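Local coordinates for alternansucrase (Leuconostoc mesenteroides, PDB 6HVG), which is a multidomain enzyme of glycoside hydrolase family 70, joining a TIM-barrel-type catalytic core to cell-wall-binding-type repeats and holding a calcium ion, at residues A[1163-1175]-A[1187-1199]. Residues are numbered along the deposited sequence; the frame is centred on the assembly and turned at random.
Sequences ALPGKEVVTATRV and FVNLLYVANTKSS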
loop_
_atom_site.group_PDB
_atom_site.type_symbol
_atom_site.label_atom_id
_atom_site.label_comp_id
_atom_site.label_asym_id
_atom_site.label_seq_id
_atom_site.Cartn_x
_atom_site.Cartn_y
_atom_site.Cartn_z
ATOM N N ALA A 1163 4.698 -13.282 12.326
ATOM C CA ALA A 1163 4.031 -14.304 13.124
ATOM C C ALA A 1163 4.879 -14.887 14.256
ATOM O O ALA A 1163 5.212 -16.088 14.249
ATOM C CB ALA A 1163 3.540 -15.399 12.212
ATOM N N LEU A 1164 5.212 -14.034 15.226
ATOM C CA LEU A 1164 5.912 -14.448 16.441
ATOM C C LEU A 1164 4.860 -14.886 17.480
ATOM O O LEU A 1164 3.918 -14.155 17.725
ATOM C CB LEU A 1164 6.741 -13.286 16.968
ATOM C CG LEU A 1164 7.764 -12.751 15.958
ATOM C CD1 LEU A 1164 8.165 -11.326 16.267
ATOM C CD2 LEU A 1164 9.004 -13.618 15.892
ATOM N N PRO A 1165 5.010 -16.089 18.075
ATOM C CA PRO A 1165 3.908 -16.678 18.841
ATOM C C PRO A 1165 3.698 -16.152 20.274
ATOM O O PRO A 1165 2.651 -16.416 20.859
ATOM C CB PRO A 1165 4.287 -18.156 18.903
ATOM C CG PRO A 1165 5.775 -18.149 18.881
ATOM C CD PRO A 1165 6.146 -17.025 17.951
ATOM N N GLY A 1166 4.656 -15.410 20.813
ATOM C CA GLY A 1166 4.609 -15.000 22.209
ATOM C C GLY A 1166 4.253 -13.528 22.373
ATOM O O GLY A 1166 4.824 -12.665 21.684
ATOM N N LYS A 1167 3.336 -13.240 23.308
ATOM C CA LYS A 1167 2.817 -11.879 23.508
ATOM C C LYS A 1167 3.566 -11.141 24.585
ATOM O O LYS A 1167 4.004 -11.736 25.544
ATOM C CB LYS A 1167 1.335 -11.893 23.880
ATOM C CG LYS A 1167 0.435 -12.637 22.905
ATOM C CD LYS A 1167 -1.040 -12.444 23.251
ATOM C CE LYS A 1167 -1.913 -13.306 22.367
ATOM N NZ LYS A 1167 -3.340 -12.932 22.470
ATOM N N GLU A 1168 3.735 -9.842 24.381
ATOM C CA GLU A 1168 4.301 -8.931 25.378
ATOM C C GLU A 1168 3.488 -7.646 25.357
ATOM O O GLU A 1168 2.729 -7.397 24.410
ATOM C CB GLU A 1168 5.738 -8.553 25.074
ATOM C CG GLU A 1168 6.748 -9.681 25.102
ATOM C CD GLU A 1168 8.137 -9.191 24.714
ATOM O OE1 GLU A 1168 8.390 -9.059 23.495
ATOM O OE2 GLU A 1168 8.970 -8.889 25.610
ATOM N N VAL A 1169 3.635 -6.845 26.409
ATOM C CA VAL A 1169 2.944 -5.575 26.481
ATOM C C VAL A 1169 3.958 -4.497 26.166
ATOM O O VAL A 1169 4.934 -4.337 26.882
ATOM C CB VAL A 1169 2.283 -5.326 27.856
ATOM C CG1 VAL A 1169 1.668 -3.939 27.919
ATOM C CG2 VAL A 1169 1.210 -6.365 28.117
ATOM N N VAL A 1170 3.709 -3.768 25.083
ATOM C CA VAL A 1170 4.572 -2.669 24.640
ATOM C C VAL A 1170 3.861 -1.340 24.889
ATOM O O VAL A 1170 2.645 -1.318 25.098
ATOM C CB VAL A 1170 4.901 -2.762 23.112
ATOM C CG1 VAL A 1170 5.506 -4.111 22.760
ATOM C CG2 VAL A 1170 3.659 -2.486 22.251
ATOM N N THR A 1171 4.630 -0.250 24.867
ATOM C CA THR A 1171 4.083 1.104 24.841
ATOM C C THR A 1171 4.155 1.608 23.397
ATOM O O THR A 1171 5.242 1.727 22.832
ATOM C CB THR A 1171 4.872 2.052 25.761
ATOM O OG1 THR A 1171 4.660 1.684 27.116
ATOM C CG2 THR A 1171 4.392 3.474 25.601
ATOM N N ALA A 1172 3.006 1.933 22.816
ATOM C CA ALA A 1172 2.916 2.133 21.385
ATOM C C ALA A 1172 2.262 3.436 20.996
ATOM O O ALA A 1172 1.307 3.877 21.628
ATOM C CB ALA A 1172 2.165 0.973 20.744
ATOM N N THR A 1173 2.764 4.025 19.921
ATOM C CA THR A 1173 2.189 5.212 19.313
ATOM C C THR A 1173 1.854 4.917 17.859
ATOM O O THR A 1173 2.624 4.253 17.173
ATOM C CB THR A 1173 3.195 6.371 19.357
ATOM O OG1 THR A 1173 3.568 6.633 20.711
ATOM C CG2 THR A 1173 2.624 7.636 18.742
ATOM N N ARG A 1174 0.704 5.400 17.388
ATOM C CA ARG A 1174 0.274 5.214 15.993
ATOM C C ARG A 1174 1.047 6.126 15.074
ATOM O O ARG A 1174 1.071 7.329 15.268
ATOM C CB ARG A 1174 -1.206 5.480 15.856
ATOM C CG ARG A 1174 -1.778 5.325 14.464
ATOM C CD ARG A 1174 -1.982 3.859 14.106
ATOM N NE ARG A 1174 -2.696 3.739 12.853
ATOM C CZ ARG A 1174 -2.155 4.006 11.667
ATOM N NH1 ARG A 1174 -0.872 4.378 11.551
ATOM N NH2 ARG A 1174 -2.899 3.888 10.577
ATOM N N VAL A 1175 1.710 5.525 14.084
ATOM C CA VAL A 1175 2.663 6.244 13.231
ATOM C C VAL A 1175 2.474 5.887 11.785
ATOM O O VAL A 1175 1.885 4.846 11.460
ATOM C CB VAL A 1175 4.115 5.893 13.565
ATOM C CG1 VAL A 1175 4.516 6.464 14.903
ATOM C CG2 VAL A 1175 4.318 4.387 13.557
ATOM N N PHE A 1187 -4.050 7.736 19.853
ATOM C CA PHE A 1187 -3.191 6.601 20.135
ATOM C C PHE A 1187 -1.742 7.061 20.300
ATOM O O PHE A 1187 -0.952 7.006 19.370
ATOM C CB PHE A 1187 -3.330 5.567 19.037
ATOM C CG PHE A 1187 -2.960 4.166 19.458
ATOM C CD1 PHE A 1187 -1.707 3.875 19.991
ATOM C CD2 PHE A 1187 -3.863 3.128 19.285
ATOM C CE1 PHE A 1187 -1.369 2.580 20.330
ATOM C CE2 PHE A 1187 -3.515 1.836 19.613
ATOM C CZ PHE A 1187 -2.271 1.564 20.141
ATOM N N VAL A 1188 -1.416 7.535 21.500
ATOM C CA VAL A 1188 -0.082 7.979 21.838
ATOM C C VAL A 1188 0.339 7.383 23.174
ATOM O O VAL A 1188 -0.405 7.453 24.152
ATOM C CB VAL A 1188 -0.031 9.506 21.884
ATOM C CG1 VAL A 1188 1.374 10.005 22.184
ATOM C CG2 VAL A 1188 -0.502 10.075 20.557
ATOM N N ASN A 1189 1.531 6.789 23.204
ATOM C CA ASN A 1189 2.087 6.160 24.394
ATOM C C ASN A 1189 1.106 5.281 25.165
ATOM O O ASN A 1189 1.094 5.314 26.385
ATOM C CB ASN A 1189 2.682 7.215 25.309
ATOM C CG ASN A 1189 3.829 7.969 24.656
ATOM O OD1 ASN A 1189 4.794 7.390 24.203
ATOM N ND2 ASN A 1189 3.740 9.268 24.644
ATOM N N LEU A 1190 0.306 4.487 24.449
ATOM C CA LEU A 1190 -0.657 3.553 25.070
ATOM C C LEU A 1190 -0.102 2.137 25.187
ATOM O O LEU A 1190 0.722 1.717 24.380
ATOM C CB LEU A 1190 -1.959 3.464 24.267
ATOM C CG LEU A 1190 -2.682 4.779 23.974
ATOM C CD1 LEU A 1190 -3.995 4.481 23.270
ATOM C CD2 LEU A 1190 -2.930 5.573 25.233
ATOM N N LEU A 1191 -0.564 1.404 26.190
ATOM C CA LEU A 1191 -0.126 0.034 26.367
ATOM C C LEU A 1191 -0.912 -0.846 25.406
ATOM O O LEU A 1191 -2.123 -0.679 25.206
ATOM C CB LEU A 1191 -0.270 -0.446 27.824
ATOM C CG LEU A 1191 0.513 0.291 28.922
ATOM C CD1 LEU A 1191 0.735 -0.614 30.131
ATOM C CD2 LEU A 1191 1.848 0.836 28.458
ATOM N N TYR A 1192 -0.192 -1.791 24.813
ATOM C CA TYR A 1192 -0.713 -2.598 23.718
ATOM C C TYR A 1192 -0.117 -3.977 23.836
ATOM O O TYR A 1192 1.030 -4.114 24.257
ATOM C CB TYR A 1192 -0.289 -1.980 22.391
ATOM C CG TYR A 1192 -1.057 -2.443 21.190
ATOM C CD1 TYR A 1192 -2.263 -1.873 20.864
ATOM C CD2 TYR A 1192 -0.543 -3.398 20.347
ATOM C CE1 TYR A 1192 -2.967 -2.275 19.745
ATOM C CE2 TYR A 1192 -1.232 -3.809 19.233
ATOM C CZ TYR A 1192 -2.444 -3.244 18.932
ATOM O OH TYR A 1192 -3.140 -3.667 17.815
ATOM N N VAL A 1193 -0.910 -4.988 23.492
ATOM C CA VAL A 1193 -0.435 -6.360 23.446
ATOM C C VAL A 1193 -0.025 -6.638 22.017
ATOM O O VAL A 1193 -0.847 -6.617 21.123
ATOM C CB VAL A 1193 -1.527 -7.357 23.846
ATOM C CG1 VAL A 1193 -1.076 -8.780 23.584
ATOM C CG2 VAL A 1193 -1.862 -7.202 25.312
ATOM N N ALA A 1194 1.261 -6.891 21.819
ATOM C CA ALA A 1194 1.794 -7.227 20.514
ATOM C C ALA A 1194 2.344 -8.641 20.519
ATOM O O ALA A 1194 2.581 -9.208 21.575
ATOM C CB ALA A 1194 2.886 -6.246 20.141
ATOM N N ASN A 1195 2.517 -9.210 19.330
ATOM C CA ASN A 1195 3.152 -10.509 19.182
ATOM C C ASN A 1195 4.605 -10.312 18.744
ATOM O O ASN A 1195 4.883 -10.177 17.572
ATOM C CB ASN A 1195 2.378 -11.384 18.200
ATOM C CG ASN A 1195 1.267 -12.154 18.860
ATOM O OD1 ASN A 1195 0.179 -11.648 19.016
ATOM N ND2 ASN A 1195 1.542 -13.384 19.262
ATOM N N THR A 1196 5.511 -10.326 19.715
ATOM C CA THR A 1196 6.894 -9.914 19.507
ATOM C C THR A 1196 7.946 -10.949 19.884
ATOM O O THR A 1196 9.121 -10.772 19.569
ATOM C CB THR A 1196 7.191 -8.665 20.360
ATOM O OG1 THR A 1196 6.697 -8.879 21.694
ATOM C CG2 THR A 1196 6.516 -7.450 19.759
ATOM N N LYS A 1197 7.537 -12.021 20.552
ATOM C CA LYS A 1197 8.473 -12.961 21.153
ATOM C C LYS A 1197 8.505 -14.242 20.348
ATOM O O LYS A 1197 7.477 -14.827 20.064
ATOM C CB LYS A 1197 8.046 -13.242 22.592
ATOM C CG LYS A 1197 9.168 -13.627 23.528
ATOM C CD LYS A 1197 8.642 -14.091 24.882
ATOM C CE LYS A 1197 8.923 -13.095 25.992
ATOM N NZ LYS A 1197 8.488 -13.634 27.314
ATOM N N SER A 1198 9.693 -14.674 19.973
ATOM C CA SER A 1198 9.888 -15.914 19.224
ATOM C C SER A 1198 9.770 -17.151 20.128
ATOM O O SER A 1198 9.850 -17.030 21.356
ATOM C CB SER A 1198 11.276 -15.855 18.590
ATOM O OG SER A 1198 11.491 -16.966 17.761
ATOM N N SER A 1199 9.624 -18.335 19.522
ATOM C CA SER A 1199 9.381 -19.573 20.287
ATOM C C SER A 1199 10.523 -19.933 21.236
ATOM O O SER A 1199 10.293 -20.573 22.264
ATOM C CB SER A 1199 9.111 -20.764 19.352
ATOM O OG SER A 1199 10.323 -21.296 18.796
HETATM O O HOH W 1 -0.329 -15.687 20.627
HETATM O O HOH W 2 5.289 8.409 21.350
#
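Gly-1166 to Ala-1172 pairs with Leu-1190 to Lys-1197 as two antiparallel strands, with a bulge at each end of the pairing. The N-to-C directions of the two strands make 139°, well short of a straight antiparallel run. Both lie within the glycoside hydrolase family 70 region, where 1190-1197 is an outermost strand of an antiparallel sheet in which 1166-1175 has strand 534-537 on its other side.

The backbone bonds define the register: Glu-1168, Val-1170 and Ala-1172 are hydrogen-bonded pairs with Ala-1194, Tyr-1192 and Leu-1190. Gly-1166 O accepts two donors, Thr-1196 N at 3.1 Å and Lys-1197 N at 3.0 Å, the signature of a classic beta bulge. At the far end Asn-1189 and Leu-1190 both face Ala-1172 in a G1 bulge, where Asn-1189 N turns to Thr-1173 OG1 in a nearly straight bond (170°).

Apolar contacts lie on both faces. Val-1169 CG1 lies 4.0 Å from Leu-1191 CB, their side chains crossing at a slant. On the other face Val-1170 and Tyr-1192 run side by side, with Ala-1172 CB 3.9 Å from Phe-1187 CE1; the tyrosine hydroxyl bonds to Glu-520.

Polar side chains tie the Leu-1164 end. Asn-1195 ND2 donates to Leu-1164 O at 2.9 Å, in the carbonyl plane, while a water links this nitrogen to Pro-1165 O. The extended Glu-1168 chain crosses Thr-1196 at about a right angle; its OE1 accepts from both Ala-1245 N and Thr-1196 OG1, the hydroxyl set between its own backbone nitrogen and carbonyl carbon (chi1 47°).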